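Local structure of MavE (6PIR) at residues R8-N13 and N96-N101; M16-I21 and E121-I126; Q46-I51 and E60-F65. The protein is a Legionella virulence effector needed for ER-mediated remodelling of the pathogen-containing vacuole, for lysosomal evasion and for replication inside host cells. One frame throughout, in Å; residues are numbered along the deposited sequence.

Interaction 1 (R8-N13 and N96-N101); sequences RNFLIN and NILLDN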
ATOM      1  N   ARG A   8      -2.274  10.752  -6.465  1.00 42.10           N
ATOM      2  CA  ARG A   8      -3.061   9.744  -7.178  1.00 42.71           C
ATOM      3  C   ARG A   8      -2.171   8.729  -7.907  1.00 42.32           C
ATOM      4  O   ARG A   8      -2.458   7.523  -7.901  1.00 36.73           O
ATOM      5  CB  ARG A   8      -4.056  10.427  -8.117  1.00 43.89           C
ATOM      6  CG  ARG A   8      -5.312  10.821  -7.354  1.00 38.58           C
ATOM      7  CD  ARG A   8      -6.346  11.499  -8.197  1.00 39.85           C
ATOM      8  NE  ARG A   8      -5.970  12.873  -8.469  1.00 44.01           N
ATOM      9  CZ  ARG A   8      -5.756  13.340  -9.688  1.00 49.44           C
ATOM     10  NH1 ARG A   8      -5.905  12.514 -10.722  1.00 46.57           N
ATOM     11  NH2 ARG A   8      -5.437  14.629  -9.861  1.00 44.86           N
ATOM     12  N   ASN A   9      -1.102   9.193  -8.554  1.00 39.32           N
ATOM     13  CA  ASN A   9      -0.184   8.270  -9.213  1.00 42.13           C
ATOM     14  C   ASN A   9       0.545   7.400  -8.200  1.00 38.25           C
ATOM     15  O   ASN A   9       0.745   6.199  -8.435  1.00 36.70           O
ATOM     16  CB  ASN A   9       0.818   9.037 -10.069  1.00 49.29           C
ATOM     17  CG  ASN A   9       0.731   8.658 -11.525  1.00 53.39           C
ATOM     18  OD1 ASN A   9       1.428   7.753 -11.987  1.00 57.79           O
ATOM     19  ND2 ASN A   9      -0.115   9.354 -12.260  1.00 54.19           N
ATOM     20  N   PHE A  10       0.970   8.004  -7.081  1.00 38.79           N
ATOM     21  CA  PHE A  10       1.615   7.247  -6.022  1.00 37.83           C
ATOM     22  C   PHE A  10       0.698   6.135  -5.516  1.00 37.30           C
ATOM     23  O   PHE A  10       1.137   5.001  -5.279  1.00 34.57           O
ATOM     24  CB  PHE A  10       1.973   8.183  -4.881  1.00 37.63           C
ATOM     25  CG  PHE A  10       2.847   7.556  -3.845  1.00 37.95           C
ATOM     26  CD1 PHE A  10       4.230   7.685  -3.926  1.00 36.40           C
ATOM     27  CD2 PHE A  10       2.302   6.861  -2.782  1.00 38.94           C
ATOM     28  CE1 PHE A  10       5.064   7.103  -2.960  1.00 36.56           C
ATOM     29  CE2 PHE A  10       3.118   6.280  -1.825  1.00 38.00           C
ATOM     30  CZ  PHE A  10       4.504   6.405  -1.913  1.00 36.59           C
ATOM     31  N   LEU A  11      -0.577   6.449  -5.335  1.00 33.78           N
ATOM     32  CA  LEU A  11      -1.541   5.452  -4.901  1.00 31.77           C
ATOM     33  C   LEU A  11      -1.663   4.347  -5.933  1.00 31.69           C
ATOM     34  O   LEU A  11      -1.705   3.171  -5.580  1.00 33.02           O
ATOM     35  CB  LEU A  11      -2.907   6.123  -4.678  1.00 32.07           C
ATOM     36  CG  LEU A  11      -3.028   7.076  -3.494  1.00 36.63           C
ATOM     37  CD1 LEU A  11      -4.348   7.846  -3.632  1.00 33.93           C
ATOM     38  CD2 LEU A  11      -2.944   6.351  -2.149  1.00 37.26           C
ATOM     39  N   ILE A  12      -1.800   4.704  -7.213  1.00 32.86           N
ATOM     40  CA  ILE A  12      -1.975   3.675  -8.242  1.00 31.88           C
ATOM     41  C   ILE A  12      -0.782   2.708  -8.255  1.00 31.33           C
ATOM     42  O   ILE A  12      -0.935   1.474  -8.324  1.00 29.23           O
ATOM     43  CB  ILE A  12      -2.166   4.336  -9.610  1.00 34.68           C
ATOM     44  CG1 ILE A  12      -3.555   4.979  -9.683  1.00 33.84           C
ATOM     45  CG2 ILE A  12      -1.956   3.336 -10.719  1.00 36.19           C
ATOM     46  CD1 ILE A  12      -3.665   5.893 -10.815  1.00 37.26           C
ATOM     47  N   ASN A  13       0.431   3.251  -8.192  1.00 35.96           N
ATOM     48  CA  ASN A  13       1.609   2.368  -8.239  1.00 32.49           C
ATOM     49  C   ASN A  13       1.763   1.557  -6.966  1.00 30.22           C
ATOM     50  O   ASN A  13       2.224   0.391  -6.993  1.00 30.75           O
ATOM     51  CB  ASN A  13       2.849   3.205  -8.482  1.00 33.02           C
ATOM     52  CG  ASN A  13       2.894   3.756  -9.865  1.00 35.91           C
ATOM     53  OD1 ASN A  13       2.407   3.127 -10.800  1.00 37.53           O
ATOM     54  ND2 ASN A  13       3.498   4.920 -10.017  1.00 35.75           N
ATOM     55  N   ASN A  96       1.324   9.635   3.374  1.00 40.96           N
ATOM     56  CA  ASN A  96       0.384   9.873   4.459  1.00 40.31           C
ATOM     57  C   ASN A  96      -1.044   9.647   3.975  1.00 36.15           C
ATOM     58  O   ASN A  96      -1.880   9.189   4.742  1.00 38.81           O
ATOM     59  CB  ASN A  96       0.498  11.288   5.045  1.00 45.58           C
ATOM     60  CG  ASN A  96       1.777  11.537   5.880  1.00 50.53           C
ATOM     61  OD1 ASN A  96       2.424  10.615   6.365  1.00 49.42           O
ATOM     62  ND2 ASN A  96       2.064  12.821   6.121  1.00 52.30           N
ATOM     63  N   ILE A  97      -1.341   9.982   2.721  1.00 36.45           N
ATOM     64  CA  ILE A  97      -2.689   9.726   2.196  1.00 35.96           C
ATOM     65  C   ILE A  97      -2.916   8.232   2.064  1.00 40.97           C
ATOM     66  O   ILE A  97      -3.936   7.707   2.514  1.00 39.27           O
ATOM     67  CB  ILE A  97      -2.934  10.453   0.861  1.00 36.87           C
ATOM     68  CG1 ILE A  97      -3.075  11.973   1.089  1.00 38.91           C
ATOM     69  CG2 ILE A  97      -4.211   9.933   0.200  1.00 36.16           C
ATOM     70  CD1 ILE A  97      -3.024  12.775  -0.185  1.00 40.08           C
ATOM     71  N   LEU A  98      -1.928   7.520   1.525  1.00 37.62           N
ATOM     72  CA  LEU A  98      -2.014   6.065   1.477  1.00 31.59           C
ATOM     73  C   LEU A  98      -2.315   5.506   2.863  1.00 36.39           C
ATOM     74  O   LEU A  98      -3.329   4.841   3.066  1.00 30.56           O
ATOM     75  CB  LEU A  98      -0.722   5.501   0.901  1.00 31.08           C
ATOM     76  CG  LEU A  98      -0.634   3.959   0.845  1.00 29.56           C
ATOM     77  CD1 LEU A  98      -1.782   3.382  -0.029  1.00 31.01           C
ATOM     78  CD2 LEU A  98       0.715   3.561   0.308  1.00 37.97           C
ATOM     79  N   LEU A  99      -1.510   5.879   3.857  1.00 37.70           N
ATOM     80  CA  LEU A  99      -1.641   5.300   5.191  1.00 33.43           C
ATOM     81  C   LEU A  99      -2.925   5.747   5.884  1.00 33.87           C
ATOM     82  O   LEU A  99      -3.671   4.921   6.427  1.00 35.12           O
ATOM     83  CB  LEU A  99      -0.399   5.689   5.999  1.00 35.38           C
ATOM     84  CG  LEU A  99       0.864   5.094   5.363  1.00 33.86           C
ATOM     85  CD1 LEU A  99       2.172   5.659   5.958  1.00 43.33           C
ATOM     86  CD2 LEU A  99       0.859   3.603   5.529  1.00 33.95           C
ATOM     87  N   ASP A 100      -3.207   7.051   5.881  1.00 32.98           N
ATOM     88  CA  ASP A 100      -4.265   7.591   6.707  1.00 36.67           C
ATOM     89  C   ASP A 100      -5.618   7.464   6.019  1.00 33.36           C
ATOM     90  O   ASP A 100      -6.635   7.237   6.687  1.00 33.20           O
ATOM     91  CB  ASP A 100      -3.976   9.066   7.026  1.00 37.88           C
ATOM     92  CG  ASP A 100      -2.668   9.266   7.799  1.00 41.52           C
ATOM     93  OD1 ASP A 100      -2.042   8.272   8.209  1.00 39.45           O
ATOM     94  OD2 ASP A 100      -2.249  10.431   7.992  1.00 42.60           O
ATOM     95  N   ASN A 101      -5.666   7.665   4.704  1.00 33.46           N
ATOM     96  CA  ASN A 101      -6.934   7.576   3.999  1.00 33.33           C
ATOM     97  C   ASN A 101      -7.210   6.165   3.462  1.00 31.72           C
ATOM     98  O   ASN A 101      -8.335   5.671   3.587  1.00 33.64           O
ATOM     99  CB  ASN A 101      -6.982   8.600   2.857  1.00 34.51           C
ATOM    100  CG  ASN A 101      -7.151  10.046   3.356  1.00 36.34           C
ATOM    101  OD1 ASN A 101      -8.252  10.652   3.281  1.00 37.46           O
ATOM    102  ND2 ASN A 101      -6.070  10.609   3.847  1.00 37.05           N
TER
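L11 and L98 meet where helix 5-21 and helix 85-106 cross in the all-helical bundle of MavE. This chain is one piece of a longer protein, whose C-terminal transmembrane helix probably lies beyond it. The two short segments run at 67° to each other, their axes 10.1 Å apart at the nearest point, so they touch over a small patch instead of along a shared seam. The tight part is the leucine pair. CD2 of L11 settles against the backbone of the other helix, 3.8 Å from CA of L98. The same methyl is 3.8 Å from CD1 of L98, and the two side chains lie alongside each other, pointing opposite ways. Although the bond from CA to CB of L11 does not aim at the partner helix, a chi1 of -69° swings CG toward it and so brings CD2 to L98. Leucine suits this place because its gamma branch puts two methyls at the end of a short stem, and here a single one of them reaches both the backbone and the side chain of L98.

F10 widens the apolar patch. Its ring presents an edge to L98, with CD2 of L98 near the ring plane and 4.2 Å from CE2 of F10. Around this buried side, F10 also packs on V76 and L98 on I73, both of helix 59-77, while A94, which F10 touches too, lies one turn before L98 on the same helix.

Packing is looser toward I97, a partly exposed residue. Y102 touches both L11 and I97, bringing an aromatic group to this flank. The loose margin of the crossing is a single methyl contact, CD1 of L11 lying 4.4 Å from CG2 of I97.

Interaction 2 (M16-I21 and E121-I126); sequences MFLETI and ENSSQI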
ATOM      1  N   MET A  16      -0.686  -1.241  -7.149  0.64 30.00           N
ATOM      2  CA  MET A  16      -0.179  -2.295  -8.024  0.64 28.28           C
ATOM      3  C   MET A  16       0.811  -3.200  -7.287  0.64 27.80           C
ATOM      4  O   MET A  16       0.713  -4.434  -7.355  0.64 26.46           O
ATOM      5  CB  MET A  16       0.449  -1.677  -9.267  0.64 28.63           C
ATOM      6  CG  MET A  16       1.632  -2.471  -9.819  0.64 26.89           C
ATOM      7  SD  MET A  16       2.565  -1.340 -10.807  0.64 26.96           S
ATOM      8  CE  MET A  16       3.719  -0.760  -9.597  0.64 29.30           C
ATOM      9  N   PHE A  17       1.775  -2.610  -6.564  1.00 27.56           N
ATOM     10  CA  PHE A  17       2.720  -3.447  -5.832  1.00 24.76           C
ATOM     11  C   PHE A  17       2.042  -4.215  -4.704  1.00 22.94           C
ATOM     12  O   PHE A  17       2.399  -5.365  -4.444  1.00 23.89           O
ATOM     13  CB  PHE A  17       3.859  -2.637  -5.262  1.00 25.54           C
ATOM     14  CG  PHE A  17       4.927  -2.312  -6.252  1.00 29.58           C
ATOM     15  CD1 PHE A  17       5.594  -3.332  -6.937  1.00 26.50           C
ATOM     16  CD2 PHE A  17       5.248  -1.007  -6.516  1.00 28.69           C
ATOM     17  CE1 PHE A  17       6.582  -3.029  -7.850  1.00 30.55           C
ATOM     18  CE2 PHE A  17       6.273  -0.707  -7.410  1.00 30.08           C
ATOM     19  CZ  PHE A  17       6.927  -1.738  -8.081  1.00 31.28           C
ATOM     20  N   LEU A  18       1.096  -3.579  -3.995  1.00 23.21           N
ATOM     21  CA  LEU A  18       0.331  -4.267  -2.959  1.00 22.58           C
ATOM     22  C   LEU A  18      -0.344  -5.509  -3.521  1.00 22.45           C
ATOM     23  O   LEU A  18      -0.270  -6.602  -2.941  1.00 22.02           O
ATOM     24  CB  LEU A  18      -0.726  -3.319  -2.362  1.00 23.13           C
ATOM     25  CG  LEU A  18      -1.656  -3.953  -1.308  1.00 22.59           C
ATOM     26  CD1 LEU A  18      -0.932  -4.464  -0.059  1.00 24.98           C
ATOM     27  CD2 LEU A  18      -2.794  -2.931  -0.914  1.00 23.27           C
ATOM     28  N   GLU A  19      -1.042  -5.360  -4.647  1.00 23.46           N
ATOM     29  CA  GLU A  19      -1.742  -6.500  -5.237  1.00 22.63           C
ATOM     30  C   GLU A  19      -0.758  -7.575  -5.684  1.00 24.35           C
ATOM     31  O   GLU A  19      -1.033  -8.772  -5.542  1.00 27.86           O
ATOM     32  CB  GLU A  19      -2.593  -6.054  -6.431  1.00 24.67           C
ATOM     33  CG  GLU A  19      -3.802  -5.219  -6.078  1.00 26.13           C
ATOM     34  CD  GLU A  19      -4.294  -4.415  -7.295  1.00 33.42           C
ATOM     35  OE1 GLU A  19      -4.365  -5.023  -8.380  1.00 32.21           O
ATOM     36  OE2 GLU A  19      -4.504  -3.176  -7.175  1.00 32.78           O
ATOM     37  N   THR A  20       0.370  -7.159  -6.269  1.00 24.03           N
ATOM     38  CA  THR A  20       1.395  -8.102  -6.714  1.00 24.19           C
ATOM     39  C   THR A  20       1.939  -8.917  -5.533  1.00 22.22           C
ATOM     40  O   THR A  20       1.991 -10.157  -5.577  1.00 23.60           O
ATOM     41  CB  THR A  20       2.501  -7.314  -7.433  1.00 24.48           C
ATOM     42  OG1 THR A  20       1.969  -6.640  -8.594  1.00 27.73           O
ATOM     43  CG2 THR A  20       3.663  -8.211  -7.890  1.00 23.28           C
ATOM     44  N   ILE A  21       2.289  -8.235  -4.440  1.00 21.88           N
ATOM     45  CA  ILE A  21       2.826  -8.908  -3.263  1.00 24.77           C
ATOM     46  C   ILE A  21       1.779  -9.860  -2.696  1.00 24.77           C
ATOM     47  O   ILE A  21       2.080 -11.012  -2.363  1.00 22.01           O
ATOM     48  CB  ILE A  21       3.289  -7.865  -2.229  1.00 21.27           C
ATOM     49  CG1 ILE A  21       4.452  -7.052  -2.806  1.00 21.66           C
ATOM     50  CG2 ILE A  21       3.743  -8.551  -0.907  1.00 23.48           C
ATOM     51  CD1 ILE A  21       4.783  -5.795  -1.985  1.00 24.69           C
ATOM     52  N   GLU A 121      -8.625  -7.495  -3.843  1.00 29.37           N
ATOM     53  CA  GLU A 121      -9.732  -7.097  -4.717  1.00 29.77           C
ATOM     54  C   GLU A 121     -10.176  -5.656  -4.463  1.00 29.67           C
ATOM     55  O   GLU A 121     -10.441  -4.910  -5.414  1.00 33.61           O
ATOM     56  CB  GLU A 121     -10.861  -8.104  -4.583  1.00 35.20           C
ATOM     57  CG  GLU A 121     -10.435  -9.432  -5.218  1.00 42.50           C
ATOM     58  CD  GLU A 121     -11.243 -10.596  -4.697  1.00 49.36           C
ATOM     59  OE1 GLU A 121     -12.032 -10.347  -3.760  1.00 52.10           O
ATOM     60  OE2 GLU A 121     -11.080 -11.739  -5.199  1.00 47.07           O
ATOM     61  N   ASN A 122     -10.251  -5.238  -3.192  1.00 30.75           N
ATOM     62  CA  ASN A 122     -10.477  -3.832  -2.867  1.00 30.36           C
ATOM     63  C   ASN A 122      -9.467  -2.962  -3.612  1.00 29.63           C
ATOM     64  O   ASN A 122      -9.827  -1.994  -4.291  1.00 30.91           O
ATOM     65  CB  ASN A 122     -10.329  -3.586  -1.350  1.00 31.88           C
ATOM     66  CG  ASN A 122     -11.446  -4.226  -0.498  1.00 31.61           C
ATOM     67  OD1 ASN A 122     -12.516  -4.587  -0.999  1.00 31.92           O
ATOM     68  ND2 ASN A 122     -11.180  -4.381   0.811  1.00 25.23           N
ATOM     69  N   SER A 123      -8.186  -3.347  -3.537  1.00 28.65           N
ATOM     70  CA  SER A 123      -7.117  -2.593  -4.167  1.00 27.54           C
ATOM     71  C   SER A 123      -7.305  -2.527  -5.674  1.00 30.40           C
ATOM     72  O   SER A 123      -7.172  -1.458  -6.277  1.00 30.78           O
ATOM     73  CB  SER A 123      -5.760  -3.229  -3.809  1.00 25.26           C
ATOM     74  OG  SER A 123      -4.708  -2.473  -4.361  1.00 33.80           O
ATOM     75  N   SER A 124      -7.603  -3.665  -6.306  0.65 30.18           N
ATOM     76  CA  SER A 124      -7.769  -3.662  -7.758  0.65 31.34           C
ATOM     77  C   SER A 124      -8.877  -2.710  -8.189  0.65 32.97           C
ATOM     78  O   SER A 124      -8.715  -1.977  -9.173  0.65 32.91           O
ATOM     79  CB  SER A 124      -8.063  -5.068  -8.267  0.65 31.90           C
ATOM     80  OG  SER A 124      -9.301  -5.530  -7.754  0.65 31.88           O
ATOM     81  N   GLN A 125     -10.010  -2.708  -7.468  1.00 32.84           N
ATOM     82  CA  GLN A 125     -11.126  -1.813  -7.824  1.00 34.12           C
ATOM     83  C   GLN A 125     -10.750  -0.347  -7.641  1.00 32.15           C
ATOM     84  O   GLN A 125     -11.007   0.493  -8.521  1.00 33.66           O
ATOM     85  CB  GLN A 125     -12.363  -2.152  -6.988  1.00 38.74           C
ATOM     86  CG  GLN A 125     -13.084  -3.420  -7.446  1.00 46.25           C
ATOM     87  CD  GLN A 125     -13.900  -3.181  -8.702  1.00 58.58           C
ATOM     88  OE1 GLN A 125     -14.959  -2.548  -8.650  1.00 62.56           O
ATOM     89  NE2 GLN A 125     -13.406  -3.668  -9.841  1.00 62.26           N
ATOM     90  N   ILE A 126     -10.136  -0.017  -6.498  1.00 29.00           N
ATOM     91  CA  ILE A 126      -9.727   1.364  -6.227  1.00 30.68           C
ATOM     92  C   ILE A 126      -8.737   1.855  -7.287  1.00 32.00           C
ATOM     93  O   ILE A 126      -8.837   2.988  -7.790  1.00 31.10           O
ATOM     94  CB  ILE A 126      -9.144   1.452  -4.805  1.00 28.51           C
ATOM     95  CG1 ILE A 126     -10.218   1.181  -3.743  1.00 30.26           C
ATOM     96  CG2 ILE A 126      -8.359   2.763  -4.562  1.00 29.65           C
ATOM     97  CD1 ILE A 126      -9.617   0.973  -2.339  1.00 32.80           C
TER
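Helix segments 16-21 and 121-126 run roughly antiparallel, at 150°, with axes 9.3 Å apart and the CA atoms of E19 and S123 being the closest pair, 6.7 Å from each other. E19 and S123 carry the contact. The hydroxyl OG of S123 donates to OE2 of E19 at 2.9 Å, using the anti lone pair of that oxygen, the one turned away from OE1. S123 sets OG anti to its backbone N (chi1 -177°), which directs the hydroxyl to the carboxylate. Serine suits the spot: it is small enough to let the helices approach, yet supplies a donor for a buried acid.

The other oxygen of E19, OE1, lies 3.7 Å from CB of S124 and forms a salt bridge with R127, one turn farther along helix 115-134. This second partner probably favours the charged form of the glutamate. Beside the polar pair, CD2 of L18 lies 4.0 Å from OG of S123, and L106 touches both L18 and S123 from helix 85-106, giving the bond apolar neighbours. The arrangement is an antiparallel helix-helix packing with a buried Glu-Ser hydrogen bond, within the all-helical bundle.

Interaction 3 (Q46-I51 and E60-F65); sequences QINSRI and EDKLKF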
ATOM      1  N   GLN A  46       3.553   2.740  11.135  1.00 45.60           N
ATOM      2  CA  GLN A  46       2.388   2.543  12.006  1.00 46.70           C
ATOM      3  C   GLN A  46       1.161   2.084  11.209  1.00 45.75           C
ATOM      4  O   GLN A  46       0.067   2.617  11.356  1.00 43.88           O
ATOM      5  CB  GLN A  46       2.051   3.825  12.781  1.00 52.54           C
ATOM      6  CG  GLN A  46       3.185   4.550  13.480  1.00 56.99           C
ATOM      7  CD  GLN A  46       2.703   5.890  14.020  1.00 61.80           C
ATOM      8  OE1 GLN A  46       2.019   6.645  13.317  1.00 66.27           O
ATOM      9  NE2 GLN A  46       3.026   6.178  15.273  1.00 63.80           N
ATOM     10  N   ILE A  47       1.348   1.085  10.347  1.00 47.37           N
ATOM     11  CA  ILE A  47       0.233   0.643   9.504  1.00 41.95           C
ATOM     12  C   ILE A  47      -0.801  -0.116  10.328  1.00 41.81           C
ATOM     13  O   ILE A  47      -2.013   0.047  10.123  1.00 41.28           O
ATOM     14  CB  ILE A  47       0.769  -0.205   8.336  1.00 40.24           C
ATOM     15  CG1 ILE A  47       1.760   0.623   7.505  1.00 44.16           C
ATOM     16  CG2 ILE A  47      -0.357  -0.710   7.461  1.00 37.38           C
ATOM     17  CD1 ILE A  47       2.749  -0.213   6.684  1.00 46.63           C
ATOM     18  N   ASN A  48      -0.342  -0.895  11.324  1.00 44.15           N
ATOM     19  CA  ASN A  48      -1.236  -1.676  12.185  1.00 46.42           C
ATOM     20  C   ASN A  48      -2.388  -0.844  12.741  1.00 47.69           C
ATOM     21  O   ASN A  48      -3.546  -1.286  12.745  1.00 50.05           O
ATOM     22  CB  ASN A  48      -0.438  -2.278  13.346  1.00 50.28           C
ATOM     23  CG  ASN A  48       0.061  -3.662  13.054  1.00 53.42           C
ATOM     24  OD1 ASN A  48      -0.376  -4.289  12.096  1.00 54.86           O
ATOM     25  ND2 ASN A  48       0.999  -4.150  13.870  1.00 54.50           N
ATOM     26  N   SER A  49      -2.108   0.372  13.181  1.00 47.79           N
ATOM     27  CA  SER A  49      -3.173   1.140  13.823  1.00 44.10           C
ATOM     28  C   SER A  49      -4.278   1.583  12.862  1.00 42.58           C
ATOM     29  O   SER A  49      -5.339   2.016  13.325  1.00 42.61           O
ATOM     30  CB  SER A  49      -2.585   2.370  14.491  1.00 48.78           C
ATOM     31  OG  SER A  49      -2.065   3.250  13.513  1.00 50.83           O
ATOM     32  N   ARG A  50      -4.060   1.504  11.555  1.00 38.43           N
ATOM     33  CA  ARG A  50      -5.017   2.000  10.570  1.00 37.69           C
ATOM     34  C   ARG A  50      -5.911   0.901   9.988  1.00 34.57           C
ATOM     35  O   ARG A  50      -6.764   1.177   9.140  1.00 31.80           O
ATOM     36  CB  ARG A  50      -4.238   2.724   9.470  1.00 39.37           C
ATOM     37  CG  ARG A  50      -3.475   3.966   9.988  1.00 40.99           C
ATOM     38  CD  ARG A  50      -2.277   4.364   9.108  1.00 39.95           C
ATOM     39  NE  ARG A  50      -1.848   5.750   9.328  1.00 42.96           N
ATOM     40  CZ  ARG A  50      -1.110   6.161  10.354  1.00 42.54           C
ATOM     41  NH1 ARG A  50      -0.706   5.281  11.269  1.00 49.68           N
ATOM     42  NH2 ARG A  50      -0.767   7.445  10.467  1.00 39.84           N
ATOM     43  N   ILE A  51      -5.727  -0.345  10.411  1.00 33.51           N
ATOM     44  CA  ILE A  51      -6.518  -1.447   9.877  1.00 33.84           C
ATOM     45  C   ILE A  51      -7.932  -1.405  10.429  1.00 32.12           C
ATOM     46  O   ILE A  51      -8.139  -1.328  11.644  1.00 38.05           O
ATOM     47  CB  ILE A  51      -5.837  -2.787  10.211  1.00 31.92           C
ATOM     48  CG1 ILE A  51      -4.505  -2.887   9.476  1.00 29.45           C
ATOM     49  CG2 ILE A  51      -6.730  -3.960   9.828  1.00 29.25           C
ATOM     50  CD1 ILE A  51      -3.696  -4.183   9.780  1.00 29.01           C
ATOM     51  N   GLU A  60      -1.135 -12.873  11.875  1.00 21.72           N
ATOM     52  CA  GLU A  60      -0.468 -13.220  10.626  1.00 27.02           C
ATOM     53  C   GLU A  60      -1.004 -12.392   9.456  1.00 25.62           C
ATOM     54  O   GLU A  60      -0.232 -11.987   8.578  1.00 25.21           O
ATOM     55  CB  GLU A  60      -0.616 -14.704  10.342  1.00 27.86           C
ATOM     56  CG  GLU A  60       0.196 -15.536  11.303  1.00 31.59           C
ATOM     57  CD  GLU A  60       1.706 -15.320  11.176  1.00 37.84           C
ATOM     58  OE1 GLU A  60       2.251 -15.396  10.039  1.00 37.80           O
ATOM     59  OE2 GLU A  60       2.346 -15.110  12.229  1.00 40.43           O
ATOM     60  N   ASP A  61      -2.331 -12.185   9.392  1.00 21.88           N
ATOM     61  CA  ASP A  61      -2.908 -11.351   8.337  1.00 21.14           C
ATOM     62  C   ASP A  61      -2.439  -9.906   8.454  1.00 23.37           C
ATOM     63  O   ASP A  61      -2.187  -9.234   7.442  1.00 22.89           O
ATOM     64  CB  ASP A  61      -4.441 -11.390   8.405  1.00 23.49           C
ATOM     65  CG  ASP A  61      -5.045 -12.648   7.773  1.00 29.54           C
ATOM     66  OD1 ASP A  61      -4.333 -13.422   7.108  1.00 30.23           O
ATOM     67  OD2 ASP A  61      -6.252 -12.882   7.983  1.00 29.93           O
ATOM     68  N   LYS A  62      -2.401  -9.386   9.670  1.00 23.14           N
ATOM     69  CA  LYS A  62      -1.871  -8.042   9.867  1.00 28.13           C
ATOM     70  C   LYS A  62      -0.420  -7.953   9.400  1.00 29.73           C
ATOM     71  O   LYS A  62      -0.008  -6.965   8.771  1.00 25.83           O
ATOM     72  CB  LYS A  62      -1.948  -7.683  11.339  1.00 32.58           C
ATOM     73  CG  LYS A  62      -3.333  -7.479  11.860  1.00 33.61           C
ATOM     74  CD  LYS A  62      -3.245  -6.997  13.278  1.00 37.74           C
ATOM     75  CE  LYS A  62      -4.519  -7.301  14.025  1.00 40.29           C
ATOM     76  NZ  LYS A  62      -4.481  -6.769  15.407  1.00 43.15           N
ATOM     77  N   LEU A  63       0.390  -8.963   9.741  1.00 26.02           N
ATOM     78  CA  LEU A  63       1.797  -8.929   9.354  1.00 23.73           C
ATOM     79  C   LEU A  63       1.929  -8.983   7.844  1.00 23.84           C
ATOM     80  O   LEU A  63       2.721  -8.246   7.254  1.00 30.80           O
ATOM     81  CB  LEU A  63       2.571 -10.104   9.992  1.00 22.31           C
ATOM     82  N   LYS A  64       1.165  -9.840   7.203  1.00 20.65           N
ATOM     83  CA  LYS A  64       1.214  -9.912   5.749  1.00 28.04           C
ATOM     84  C   LYS A  64       0.838  -8.565   5.130  1.00 27.54           C
ATOM     85  O   LYS A  64       1.520  -8.069   4.220  1.00 26.89           O
ATOM     86  CB  LYS A  64       0.301 -11.035   5.247  1.00 28.80           C
ATOM     87  CG  LYS A  64       0.880 -12.458   5.432  1.00 33.92           C
ATOM     88  CD  LYS A  64       0.038 -13.484   4.628  1.00 37.00           C
ATOM     89  CE  LYS A  64       0.464 -14.932   4.851  1.00 42.79           C
ATOM     90  NZ  LYS A  64       0.013 -15.521   6.156  1.00 45.47           N
ATOM     91  N   PHE A  65      -0.227  -7.944   5.638  1.00 25.06           N
ATOM     92  CA  PHE A  65      -0.705  -6.695   5.054  1.00 23.96           C
ATOM     93  C   PHE A  65       0.292  -5.565   5.263  1.00 24.19           C
ATOM     94  O   PHE A  65       0.630  -4.845   4.314  1.00 25.06           O
ATOM     95  CB  PHE A  65      -2.073  -6.340   5.639  1.00 24.63           C
ATOM     96  CG  PHE A  65      -2.559  -4.991   5.223  1.00 23.25           C
ATOM     97  CD1 PHE A  65      -3.056  -4.784   3.951  1.00 25.24           C
ATOM     98  CD2 PHE A  65      -2.454  -3.907   6.085  1.00 27.31           C
ATOM     99  CE1 PHE A  65      -3.501  -3.508   3.559  1.00 26.15           C
ATOM    100  CE2 PHE A  65      -2.904  -2.647   5.696  1.00 28.38           C
ATOM    101  CZ  PHE A  65      -3.420  -2.455   4.426  1.00 28.35           C
TER
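The carbonyl O of Q46 is gripped from opposite faces of its plane by NH1 of R50, at 2.8 Å, and by OG of S49, at 3.1 Å. Neither donor lies in that plane, and the two bonds draw the segment 46-51 into a compact turn just beyond the NPxY motif. R50 also forms a salt bridge with D100, so one guanidinium joins the turn to helix 85-106.

The turn thereby offers I47 and I51 to helix 59-77. CG2 of I47 approaches CE2 of F65 at 3.7 Å, while CD1 of I51 lies 3.9 Å from the neighbouring ring atom CD2 of F65. F65 reaches both because its CG stands anti to the backbone N (chi1 173°). The two isoleucines fill this buried site in different ways, I47 with its beta-branch methyl and I51 with the methyl at its tip.

K62, one turn earlier, contributes its aliphatic stem: CG lies 3.9 Å from CD1 of I51, and OD1 of N48 comes across the stem, 3.8 Å from CB of K62. Lysine suits this border, since its long stem packs while the residue stays partly exposed. This is a loop packed by an apolar cluster onto the start of the helix that follows it.

Interactions 1 and 2 share helix 5-21 and join it, at successive places, to helix 85-106 and helix 115-134, which follow each other in the chain. Both are buried, yet their chemistry differs: the first is wholly apolar, the second turns on a carboxylate and a hydroxyl. Interaction 3 lies farther out, its centre about 11 Å from the centre of the chain, against 7 and 8 Å, and joins a loop to helix 59-77, with exposed N48 at its edge. It meets interaction 1 through the R50-D100 salt bridge and through L99, whose CD2 packs on CG1 of I47 at 3.7 Å, whereas interactions 2 and 3 stay about 5 Å apart at their nearest atoms.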